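PDB 2HQB: transcriptional activator of comK gene from Bacillus halodurans, which probably promotes expression of the comK gene and, as a BMP-family lipoprotein with a periplasmic-binding-protein fold, may bind a small ligand. Local coordinates for residues Q50-R55 / A75-T80; E58-G63 / N83-V88; V64-G69 / K239-G244; D231-L236 / L251-Q256. All coordinates share one frame; numbering follows the deposited sequence.

Overall arrangement
All four contacts belong to the lobe built round the parallel sheet that contains strands 7-11 and 66-69. Contacts 1 and 2 share helix 49-61 and lie on one side of that sheet, their centres about 12 Å apart; contacts 3 and 4 share helix 230-240, which covers the other side. Contact 4 is the buried one, a purely apolar helix-to-strand packing nearest the middle of the chain. The others are partly buried and lie farther out: contact 1 mixes methyl-ring packing with polar atoms at a helix end, contact 2 is apolar, and contact 3 adds an amide at a ring edge. Strand 66-69 ties the two sides together, its residues alternating between them.

Contact 1. Residues Q50-R55 / A75-T80; sequences QKAHRR and AEYFST
Helix residues 50-55 and 75-79 come closest at Ala52 and Tyr77, whose CA atoms lie 6.7 Å apart, a spacing that a residue as small as alanine permits. The methyl CB of Ala52 points at the other helix and rests obliquely on the Tyr77 ring, 3.6 Å from CD1. It lies off-centre, 4.1 Å from the ring centroid, in a CH-pi contact. Tyr77 has its ring anti to the carbonyl carbon (chi1 -67°), which lays the ring along the flank of the opposite helix with its hydroxyl end carried beyond the alanine.

One residue further on, the imidazole of His53 reaches across and presents an edge to the end of helix 73-79. In the plane of that ring lie two oxygens: Tyr77 O, 3.0 Å from His53 CE1, and Thr80 OG1, 3.2 Å from His53 NE2. A flat ring suits this place because it slips in edge-on beside the helix end, where the two oxygens lie near its plane. Thr80 has already left the helical conformation, and its hydroxyl is hydrogen-bonded to Glu49, at the start of helix 49-61. With an alanine here in place of His53, Tyr77 O and Thr80 OG1 would probably lose the ring edge packed against them, and a gap would probably be left at this edge of the helix pair.

The two helices lie side by side on one face of the parallel sheet. Beneath them Phe78 turns inward, touching Ile56 of helix 49-61, Leu11 of strand 7-11 and Ile102 of strand 102-107, while the Phe74 ring meets that of Tyr77 edge-to-face.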
# COMPACT_ATOMS: atom_id res chain seq x y z
N GLN A 50 -16.44 7.68 -19.09
CA GLN A 50 -17.48 8.70 -19.29
C GLN A 50 -17.50 9.73 -18.16
O GLN A 50 -17.25 10.91 -18.39
CB GLN A 50 -18.86 8.04 -19.40
CG GLN A 50 -20.05 9.05 -19.41
CD GLN A 50 -21.38 8.49 -18.83
OE1 GLN A 50 -21.48 8.15 -17.63
NE2 GLN A 50 -22.41 8.40 -19.69
N LYS A 51 -17.80 9.26 -16.95
CA LYS A 51 -17.88 10.13 -15.79
C LYS A 51 -16.55 10.80 -15.55
O LYS A 51 -16.49 12.00 -15.30
CB LYS A 51 -18.26 9.34 -14.53
CG LYS A 51 -19.65 8.72 -14.53
CD LYS A 51 -19.75 7.59 -13.50
CE LYS A 51 -21.03 6.76 -13.67
NZ LYS A 51 -20.91 5.44 -13.00
N ALA A 52 -15.48 10.01 -15.61
CA ALA A 52 -14.16 10.53 -15.36
C ALA A 52 -13.91 11.71 -16.28
O ALA A 52 -13.45 12.75 -15.82
CB ALA A 52 -13.11 9.43 -15.57
N HIS A 53 -14.23 11.58 -17.56
CA HIS A 53 -14.02 12.69 -18.49
C HIS A 53 -14.85 13.92 -18.18
O HIS A 53 -14.33 15.03 -18.23
CB HIS A 53 -14.28 12.28 -19.95
CG HIS A 53 -13.22 11.40 -20.52
ND1 HIS A 53 -12.00 11.22 -19.89
CD2 HIS A 53 -13.20 10.61 -21.61
CE1 HIS A 53 -11.28 10.35 -20.58
NE2 HIS A 53 -11.99 9.97 -21.63
N ARG A 54 -16.13 13.72 -17.86
CA ARG A 54 -17.01 14.83 -17.51
C ARG A 54 -16.48 15.54 -16.26
O ARG A 54 -16.34 16.77 -16.26
CB ARG A 54 -18.43 14.35 -17.19
CG ARG A 54 -19.18 13.58 -18.26
CD ARG A 54 -20.47 13.02 -17.63
NE ARG A 54 -21.04 11.88 -18.35
CZ ARG A 54 -21.60 11.97 -19.55
NH1 ARG A 54 -21.67 13.14 -20.18
NH2 ARG A 54 -22.09 10.88 -20.13
N ARG A 55 -16.18 14.78 -15.21
CA ARG A 55 -15.72 15.38 -13.96
C ARG A 55 -14.37 16.06 -14.10
O ARG A 55 -13.95 16.81 -13.23
CB ARG A 55 -15.65 14.35 -12.84
CG ARG A 55 -16.97 13.67 -12.53
CD ARG A 55 -18.02 14.59 -11.89
NE ARG A 55 -19.37 13.99 -11.90
CZ ARG A 55 -20.27 14.15 -12.88
NH1 ARG A 55 -19.96 14.92 -13.92
NH2 ARG A 55 -21.46 13.54 -12.84
N ALA A 75 -5.50 5.79 -14.89
CA ALA A 75 -4.38 6.02 -15.76
C ALA A 75 -4.91 5.94 -17.19
O ALA A 75 -4.63 6.80 -18.02
CB ALA A 75 -3.32 5.00 -15.51
N GLU A 76 -5.70 4.93 -17.47
CA GLU A 76 -6.27 4.81 -18.81
C GLU A 76 -7.22 5.98 -19.08
O GLU A 76 -7.25 6.52 -20.19
CB GLU A 76 -7.03 3.49 -18.96
CG GLU A 76 -7.91 3.40 -20.20
CD GLU A 76 -7.12 3.66 -21.47
OE1 GLU A 76 -5.87 3.53 -21.45
OE2 GLU A 76 -7.76 3.98 -22.51
N TYR A 77 -8.00 6.35 -18.07
CA TYR A 77 -8.95 7.46 -18.17
C TYR A 77 -8.20 8.75 -18.52
O TYR A 77 -8.63 9.52 -19.38
CB TYR A 77 -9.65 7.70 -16.84
CG TYR A 77 -10.59 6.63 -16.33
CD1 TYR A 77 -10.93 6.59 -14.99
CD2 TYR A 77 -11.17 5.70 -17.18
CE1 TYR A 77 -11.82 5.67 -14.50
CE2 TYR A 77 -12.08 4.76 -16.68
CZ TYR A 77 -12.39 4.75 -15.35
OH TYR A 77 -13.29 3.86 -14.83
N PHE A 78 -7.08 8.99 -17.83
CA PHE A 78 -6.29 10.19 -18.05
C PHE A 78 -5.56 10.15 -19.38
O PHE A 78 -5.29 11.19 -19.99
CB PHE A 78 -5.24 10.35 -16.95
CG PHE A 78 -5.80 10.64 -15.60
CD1 PHE A 78 -5.05 10.45 -14.47
CD2 PHE A 78 -7.09 11.12 -15.47
CE1 PHE A 78 -5.57 10.72 -13.21
CE2 PHE A 78 -7.62 11.39 -14.23
CZ PHE A 78 -6.86 11.19 -13.10
N SER A 79 -5.25 8.95 -19.84
CA SER A 79 -4.52 8.84 -21.09
C SER A 79 -5.33 9.21 -22.31
O SER A 79 -4.79 9.70 -23.30
CB SER A 79 -3.98 7.42 -21.25
OG SER A 79 -2.98 7.18 -20.28
N THR A 80 -6.63 8.99 -22.23
CA THR A 80 -7.50 9.30 -23.34
C THR A 80 -7.95 10.73 -23.27
O THR A 80 -8.89 11.13 -23.96
CB THR A 80 -8.74 8.35 -23.35
OG1 THR A 80 -9.29 8.23 -22.03
CG2 THR A 80 -8.35 6.98 -23.88

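Contact 2. Residues E58-G63 / N83-V88; sequences ELVDGG and NQYPDV
Val60, on the last turn of helix 49-61, makes an apolar contact with Tyr85 and Val88 in the loop that leads from helix 73-79 into strand 89-93. The helix end is thus packed against the connection between two later elements of the same alpha/beta lobe.

The two valines meet tip to tip, Val60 CG1 lying 3.5 Å from Val88 CG2. With the chi1 of Val60 at -166°, CG1 stands trans to the amide nitrogen and CG2 trans to the carbonyl carbon, which turns both methyls to the loop. Its CG2 methyl serves Tyr85, approaching the ring obliquely at 4.0 Å from CD2, and lies equally near Val88 CG2. A beta-branched side chain suits this place because its two methyls can fill the angle between the second valine and the tyrosine.

The loop brings its two residues together by a type I beta turn, closed by the 3.0 Å hydrogen bond from Val88 N to Tyr85 O. Pro86 occupies the second position of the turn, where its ring-fixed phi of -61° fits well. Opposite, the helix stops in a Schellman motif: Val64 N reaches back to Leu59 O, and a weak bond joins Gly63 N to Val60 O. Gly63, the C-prime residue, takes a positive phi that any side chain would resist.

Towards the sheet, Val60 touches Ile67 of strand 66-69 and the neighbouring Leu59 packs on both Ile67 and Val41 of strand 39-43. Tyr85 leans against Ile56 and Lys57, continuing the packing back along helix 49-61, and Val88 leads directly into strand 89-93.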
# COMPACT_ATOMS: atom_id res chain seq x y z
N GLU A 58 -15.38 19.71 -15.43
CA GLU A 58 -15.78 20.57 -14.33
C GLU A 58 -14.54 20.99 -13.53
O GLU A 58 -14.29 22.16 -13.30
CB GLU A 58 -16.74 19.83 -13.42
CG GLU A 58 -17.76 18.99 -14.17
CD GLU A 58 -18.75 18.27 -13.23
OE1 GLU A 58 -18.32 17.53 -12.31
OE2 GLU A 58 -19.97 18.45 -13.43
N LEU A 59 -13.73 20.02 -13.14
CA LEU A 59 -12.56 20.32 -12.34
C LEU A 59 -11.64 21.38 -12.91
O LEU A 59 -11.23 22.30 -12.20
CB LEU A 59 -11.77 19.04 -12.09
CG LEU A 59 -12.30 18.14 -11.00
CD1 LEU A 59 -11.43 16.90 -10.96
CD2 LEU A 59 -12.24 18.85 -9.67
N VAL A 60 -11.31 21.25 -14.19
CA VAL A 60 -10.42 22.22 -14.82
C VAL A 60 -11.18 23.51 -15.12
O VAL A 60 -10.57 24.58 -15.23
CB VAL A 60 -9.80 21.70 -16.11
CG1 VAL A 60 -8.67 22.61 -16.48
CG2 VAL A 60 -9.26 20.29 -15.90
N ASP A 61 -12.50 23.39 -15.25
CA ASP A 61 -13.35 24.55 -15.46
C ASP A 61 -13.28 25.36 -14.19
O ASP A 61 -13.12 26.57 -14.23
CB ASP A 61 -14.79 24.11 -15.69
CG ASP A 61 -15.15 24.04 -17.15
OD1 ASP A 61 -14.20 24.17 -17.99
OD2 ASP A 61 -16.36 23.85 -17.47
N GLY A 62 -13.41 24.66 -13.06
CA GLY A 62 -13.37 25.29 -11.74
C GLY A 62 -11.98 25.83 -11.46
O GLY A 62 -11.76 26.63 -10.54
N GLY A 63 -11.01 25.36 -12.24
CA GLY A 63 -9.68 25.85 -12.04
C GLY A 63 -8.75 24.93 -11.32
O GLY A 63 -7.91 25.38 -10.54
N ASN A 83 -4.12 14.98 -23.40
CA ASN A 83 -3.58 15.81 -24.47
C ASN A 83 -4.44 17.00 -24.82
O ASN A 83 -3.99 17.87 -25.55
CB ASN A 83 -3.33 14.99 -25.74
CG ASN A 83 -1.96 14.36 -25.74
OD1 ASN A 83 -0.98 14.99 -25.34
ND2 ASN A 83 -1.88 13.11 -26.20
N GLN A 84 -5.66 17.04 -24.32
CA GLN A 84 -6.52 18.18 -24.58
C GLN A 84 -6.50 19.12 -23.39
O GLN A 84 -7.23 20.10 -23.35
CB GLN A 84 -7.93 17.74 -24.87
CG GLN A 84 -8.44 16.71 -23.95
CD GLN A 84 -9.79 16.21 -24.39
OE1 GLN A 84 -10.80 16.90 -24.26
NE2 GLN A 84 -9.81 15.01 -24.95
N TYR A 85 -5.66 18.80 -22.42
CA TYR A 85 -5.53 19.59 -21.22
C TYR A 85 -4.05 19.74 -20.95
O TYR A 85 -3.54 19.32 -19.92
CB TYR A 85 -6.20 18.89 -20.07
CG TYR A 85 -7.70 18.84 -20.20
CD1 TYR A 85 -8.33 17.68 -20.63
CD2 TYR A 85 -8.49 19.93 -19.84
CE1 TYR A 85 -9.72 17.59 -20.68
CE2 TYR A 85 -9.87 19.85 -19.89
CZ TYR A 85 -10.48 18.67 -20.31
OH TYR A 85 -11.85 18.55 -20.34
N PRO A 86 -3.34 20.37 -21.88
CA PRO A 86 -1.90 20.53 -21.68
C PRO A 86 -1.54 21.34 -20.44
O PRO A 86 -0.50 21.12 -19.81
CB PRO A 86 -1.44 21.18 -22.99
CG PRO A 86 -2.68 22.00 -23.38
CD PRO A 86 -3.82 21.08 -23.08
N ASP A 87 -2.42 22.25 -20.09
CA ASP A 87 -2.23 23.15 -18.94
C ASP A 87 -2.53 22.48 -17.59
O ASP A 87 -2.43 23.13 -16.54
CB ASP A 87 -3.13 24.38 -19.14
CG ASP A 87 -4.62 24.02 -19.45
OD1 ASP A 87 -4.88 23.02 -20.18
OD2 ASP A 87 -5.53 24.74 -18.97
N VAL A 88 -2.87 21.19 -17.63
CA VAL A 88 -3.26 20.38 -16.47
C VAL A 88 -2.44 19.10 -16.39
O VAL A 88 -2.27 18.41 -17.39
CB VAL A 88 -4.72 19.99 -16.62
CG1 VAL A 88 -5.22 19.20 -15.42
CG2 VAL A 88 -5.52 21.23 -16.86

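Contact 3. Residues V64-G69 / K239-G244; sequences VNLIFG and KRFQEG
The Phe241 ring carries Leu66 on one face and Asn65 at its edge. Leu66 CD1 stands 3.7 Å from the ring centroid, 12° off the ring normal, a CH-pi contact placed over the middle of the face. On the same side of the ring but past its rim, Leu66 CD2 lies 3.7 Å from Phe241 CD2; one methyl covers the face and the other overhangs its border. At the rim, Asn65 ND2 is the amide atom nearest Phe241 CE2, with the amide and ring planes 47° apart. The amide is not there for the ring alone: Asn65 OD1 accepts a hydrogen bond from Met7 N at the start of strand 7-11.

Strand 66-69 is an inner strand of the parallel, Rossmann-like sheet, and its side chains alternate. Ile67 faces helix 49-61, whereas Leu66 and Phe68 face helix 230-240, near whose C-terminal end Phe241 lies. The phenylalanine places CG anti to its backbone N (chi1 176°), which extends the ring down to the sheet. Replacing Phe241 by an alanine would probably leave the methyls of Leu66 and the ring of His89 without their aromatic cover. His89, on the adjacent strand 89-93, meets Phe241 with the ring planes about 25° apart.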
# COMPACT_ATOMS: atom_id res chain seq x y z
N VAL A 64 -8.88 23.63 -11.54
CA VAL A 64 -7.97 22.70 -10.90
C VAL A 64 -6.89 22.57 -11.93
O VAL A 64 -7.14 22.67 -13.12
CB VAL A 64 -8.63 21.33 -10.63
CG1 VAL A 64 -7.55 20.25 -10.44
CG2 VAL A 64 -9.48 21.43 -9.36
N ASN A 65 -5.66 22.38 -11.51
CA ASN A 65 -4.64 22.23 -12.51
C ASN A 65 -3.86 20.95 -12.24
O ASN A 65 -3.08 20.54 -13.08
CB ASN A 65 -3.72 23.48 -12.53
CG ASN A 65 -2.78 23.55 -11.33
OD1 ASN A 65 -3.20 23.47 -10.18
ND2 ASN A 65 -1.50 23.70 -11.60
N LEU A 66 -4.06 20.33 -11.07
CA LEU A 66 -3.42 19.05 -10.73
C LEU A 66 -4.52 18.04 -10.35
O LEU A 66 -5.24 18.22 -9.36
CB LEU A 66 -2.45 19.20 -9.56
CG LEU A 66 -1.66 17.92 -9.23
CD1 LEU A 66 -0.77 17.54 -10.41
CD2 LEU A 66 -0.81 18.15 -8.00
N ILE A 67 -4.66 16.97 -11.13
CA ILE A 67 -5.70 15.98 -10.89
C ILE A 67 -5.20 14.56 -10.56
O ILE A 67 -4.46 13.96 -11.34
CB ILE A 67 -6.61 15.89 -12.12
CG1 ILE A 67 -7.55 17.08 -12.14
CG2 ILE A 67 -7.40 14.59 -12.13
CD1 ILE A 67 -8.42 17.12 -13.37
N PHE A 68 -5.61 14.03 -9.40
CA PHE A 68 -5.23 12.67 -9.01
C PHE A 68 -6.35 11.67 -9.30
O PHE A 68 -7.54 12.02 -9.30
CB PHE A 68 -4.90 12.57 -7.54
CG PHE A 68 -3.59 13.17 -7.16
CD1 PHE A 68 -3.51 14.48 -6.73
CD2 PHE A 68 -2.44 12.39 -7.14
CE1 PHE A 68 -2.33 15.00 -6.28
CE2 PHE A 68 -1.23 12.91 -6.70
CZ PHE A 68 -1.18 14.21 -6.26
N GLY A 69 -5.96 10.43 -9.56
CA GLY A 69 -6.90 9.35 -9.86
C GLY A 69 -6.48 8.20 -8.97
O GLY A 69 -5.40 7.63 -9.15
N LYS A 239 3.76 18.58 -3.89
CA LYS A 239 4.77 19.52 -3.51
C LYS A 239 5.75 19.62 -4.66
O LYS A 239 6.23 20.70 -4.97
CB LYS A 239 5.48 19.02 -2.25
CG LYS A 239 6.49 19.99 -1.71
CD LYS A 239 7.11 19.51 -0.42
CE LYS A 239 7.93 20.62 0.25
NZ LYS A 239 8.26 20.32 1.69
N ARG A 240 6.08 18.52 -5.30
CA ARG A 240 7.01 18.63 -6.41
C ARG A 240 6.32 19.32 -7.57
O ARG A 240 6.94 20.10 -8.29
CB ARG A 240 7.54 17.26 -6.84
CG ARG A 240 8.42 16.64 -5.78
CD ARG A 240 9.31 15.59 -6.36
NE ARG A 240 10.58 16.15 -6.80
CZ ARG A 240 11.54 15.46 -7.41
NH1 ARG A 240 11.38 14.17 -7.67
NH2 ARG A 240 12.66 16.06 -7.76
N PHE A 241 5.04 19.06 -7.75
CA PHE A 241 4.34 19.70 -8.85
C PHE A 241 4.26 21.20 -8.64
O PHE A 241 4.12 21.98 -9.58
CB PHE A 241 2.93 19.16 -9.00
CG PHE A 241 2.15 19.84 -10.06
CD1 PHE A 241 2.45 19.62 -11.40
CD2 PHE A 241 1.12 20.74 -9.72
CE1 PHE A 241 1.71 20.28 -12.42
CE2 PHE A 241 0.36 21.41 -10.71
CZ PHE A 241 0.66 21.18 -12.07
N GLN A 242 4.34 21.61 -7.39
CA GLN A 242 4.29 23.03 -7.09
C GLN A 242 5.68 23.62 -7.36
O GLN A 242 5.81 24.68 -7.95
CB GLN A 242 3.86 23.22 -5.63
CG GLN A 242 3.40 24.63 -5.26
CD GLN A 242 2.81 24.70 -3.87
OE1 GLN A 242 3.32 24.07 -2.92
NE2 GLN A 242 1.73 25.50 -3.72
N GLU A 243 6.71 22.89 -6.93
CA GLU A 243 8.10 23.30 -7.10
C GLU A 243 8.56 23.01 -8.54
O GLU A 243 9.76 22.83 -8.80
CB GLU A 243 8.99 22.53 -6.11
CG GLU A 243 8.58 22.66 -4.63
CD GLU A 243 9.49 21.89 -3.68
OE1 GLU A 243 9.51 22.20 -2.47
OE2 GLU A 243 10.19 20.95 -4.15
N GLY A 244 7.59 22.97 -9.45
CA GLY A 244 7.92 22.68 -10.84
C GLY A 244 8.72 21.40 -11.07
O GLY A 244 8.87 20.99 -12.22

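Contact 4. Residues D231-L236 / L251-Q256; sequences DDLYVL and LYYDFQ
Helix residues 231-236 lie over strand residues 251-253, and the backbones come nearest at Leu233 and Tyr253, with 8.7 Å between their CA atoms. That distance leaves a layer to be filled by side chains from both segments, and both residues point their side chains into it.

Leu233 supplies the main touch. Its CD1 methyl sits 3.4 Å above the plane of the Tyr253 ring, displaced from the centre toward the rim, where Tyr253 CD2 lies 3.5 Å from Leu233 CD1. The contact is a CH-pi packing over the face, 24° off the ring normal. Leu233 holds CG anti to its backbone N (chi1 -164°), extending the branched end away from the helix and onto the ring. One turn along, Leu236 adds a looser contact, its CD2 lying 4.3 Å from Tyr253 CE2 and approaching obliquely. Leucines three residues apart fall on the same flank of a helix, so a single broad ring can meet both.

In this two-lobed binding-protein fold, the chain passes from strand 222-228 of the second lobe into helix 230-240, which packs on the sheet of the first. Strand 249-253 then forms the outermost strand of that sheet, beside and parallel to strand 102-107; Leu251 and Tyr253 make backbone hydrogen bonds with Ser104 and His106.

Leu233 also touches Leu105 and Phe107 of strand 102-107, while Val259 reaches both Leu233 and Tyr253. Beyond the strand the chain turns toward helix 271-286, on which Phe255 packs.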
# COMPACT_ATOMS: atom_id res chain seq x y z
N ASP A 231 -1.04 8.95 2.04
CA ASP A 231 -1.31 10.34 2.38
C ASP A 231 -0.05 11.15 2.17
O ASP A 231 -0.08 12.26 1.62
CB ASP A 231 -1.85 10.48 3.81
CG ASP A 231 -1.04 9.67 4.84
OD1 ASP A 231 -0.15 8.86 4.47
OD2 ASP A 231 -1.31 9.86 6.05
N ASP A 232 1.07 10.57 2.60
CA ASP A 232 2.36 11.21 2.43
C ASP A 232 2.76 11.34 0.97
O ASP A 232 3.19 12.39 0.52
CB ASP A 232 3.43 10.43 3.16
CG ASP A 232 3.31 10.60 4.61
OD1 ASP A 232 2.33 11.26 5.02
OD2 ASP A 232 4.18 10.09 5.34
N LEU A 233 2.62 10.25 0.24
CA LEU A 233 2.96 10.33 -1.16
C LEU A 233 2.13 11.41 -1.87
O LEU A 233 2.66 12.12 -2.74
CB LEU A 233 2.73 8.97 -1.83
CG LEU A 233 3.44 8.96 -3.17
CD1 LEU A 233 4.91 9.16 -2.88
CD2 LEU A 233 3.19 7.66 -3.91
N TYR A 234 0.85 11.55 -1.52
CA TYR A 234 0.01 12.56 -2.18
C TYR A 234 0.59 13.92 -1.95
O TYR A 234 0.80 14.67 -2.88
CB TYR A 234 -1.43 12.57 -1.65
CG TYR A 234 -2.37 11.72 -2.46
CD1 TYR A 234 -2.33 10.34 -2.38
CD2 TYR A 234 -3.34 12.30 -3.28
CE1 TYR A 234 -3.21 9.55 -3.09
CE2 TYR A 234 -4.22 11.51 -3.99
CZ TYR A 234 -4.15 10.14 -3.89
OH TYR A 234 -5.01 9.32 -4.59
N VAL A 235 0.83 14.26 -0.69
CA VAL A 235 1.40 15.54 -0.35
C VAL A 235 2.73 15.66 -1.09
O VAL A 235 2.94 16.60 -1.84
CB VAL A 235 1.55 15.64 1.20
CG1 VAL A 235 2.30 16.89 1.59
CG2 VAL A 235 0.16 15.64 1.84
N LEU A 236 3.62 14.69 -0.92
CA LEU A 236 4.91 14.71 -1.58
C LEU A 236 4.82 15.09 -3.06
O LEU A 236 5.47 16.03 -3.52
CB LEU A 236 5.59 13.34 -1.45
CG LEU A 236 6.84 13.03 -2.26
CD1 LEU A 236 7.90 14.11 -2.01
CD2 LEU A 236 7.40 11.68 -1.86
N LEU A 251 6.47 6.49 -11.83
CA LEU A 251 7.40 6.63 -10.74
C LEU A 251 7.24 5.52 -9.70
O LEU A 251 6.13 5.12 -9.41
CB LEU A 251 7.20 8.00 -10.09
CG LEU A 251 7.08 9.15 -11.10
CD1 LEU A 251 7.40 10.46 -10.38
CD2 LEU A 251 7.99 8.96 -12.29
N TYR A 252 8.34 5.03 -9.14
CA TYR A 252 8.28 3.97 -8.13
C TYR A 252 8.82 4.37 -6.78
O TYR A 252 9.92 4.91 -6.71
CB TYR A 252 9.02 2.74 -8.63
CG TYR A 252 8.26 2.04 -9.72
CD1 TYR A 252 8.27 2.54 -11.04
CD2 TYR A 252 7.44 0.95 -9.43
CE1 TYR A 252 7.48 1.95 -12.04
CE2 TYR A 252 6.64 0.36 -10.41
CZ TYR A 252 6.65 0.86 -11.72
OH TYR A 252 5.81 0.29 -12.67
N TYR A 253 8.07 4.09 -5.71
CA TYR A 253 8.48 4.47 -4.36
C TYR A 253 8.66 3.29 -3.42
O TYR A 253 7.92 2.31 -3.50
CB TYR A 253 7.47 5.46 -3.80
CG TYR A 253 7.29 6.66 -4.71
CD1 TYR A 253 6.65 6.55 -5.93
CD2 TYR A 253 7.79 7.89 -4.34
CE1 TYR A 253 6.50 7.65 -6.77
CE2 TYR A 253 7.65 8.99 -5.17
CZ TYR A 253 7.01 8.87 -6.37
OH TYR A 253 6.92 9.98 -7.17
N ASP A 254 9.64 3.38 -2.53
CA ASP A 254 9.94 2.28 -1.61
C ASP A 254 10.50 2.82 -0.32
O ASP A 254 10.32 4.01 -0.02
CB ASP A 254 10.99 1.36 -2.26
CG ASP A 254 10.99 -0.03 -1.69
OD1 ASP A 254 10.36 -0.25 -0.63
OD2 ASP A 254 11.64 -0.91 -2.30
N PHE A 255 11.18 1.98 0.46
CA PHE A 255 11.76 2.43 1.74
C PHE A 255 12.71 3.61 1.61
O PHE A 255 12.80 4.45 2.49
CB PHE A 255 12.51 1.30 2.42
CG PHE A 255 11.64 0.42 3.28
CD1 PHE A 255 11.16 -0.79 2.80
CD2 PHE A 255 11.42 0.74 4.62
CE1 PHE A 255 10.49 -1.68 3.63
CE2 PHE A 255 10.74 -0.15 5.46
CZ PHE A 255 10.28 -1.37 4.96
N GLN A 256 13.44 3.66 0.50
CA GLN A 256 14.40 4.73 0.25
C GLN A 256 13.72 6.08 0.02
O GLN A 256 14.27 7.11 0.38
CB GLN A 256 15.25 4.37 -0.97
CG GLN A 256 15.51 2.86 -1.14
CD GLN A 256 14.74 2.26 -2.31
OE1 GLN A 256 14.66 2.87 -3.38
NE2 GLN A 256 14.18 1.07 -2.12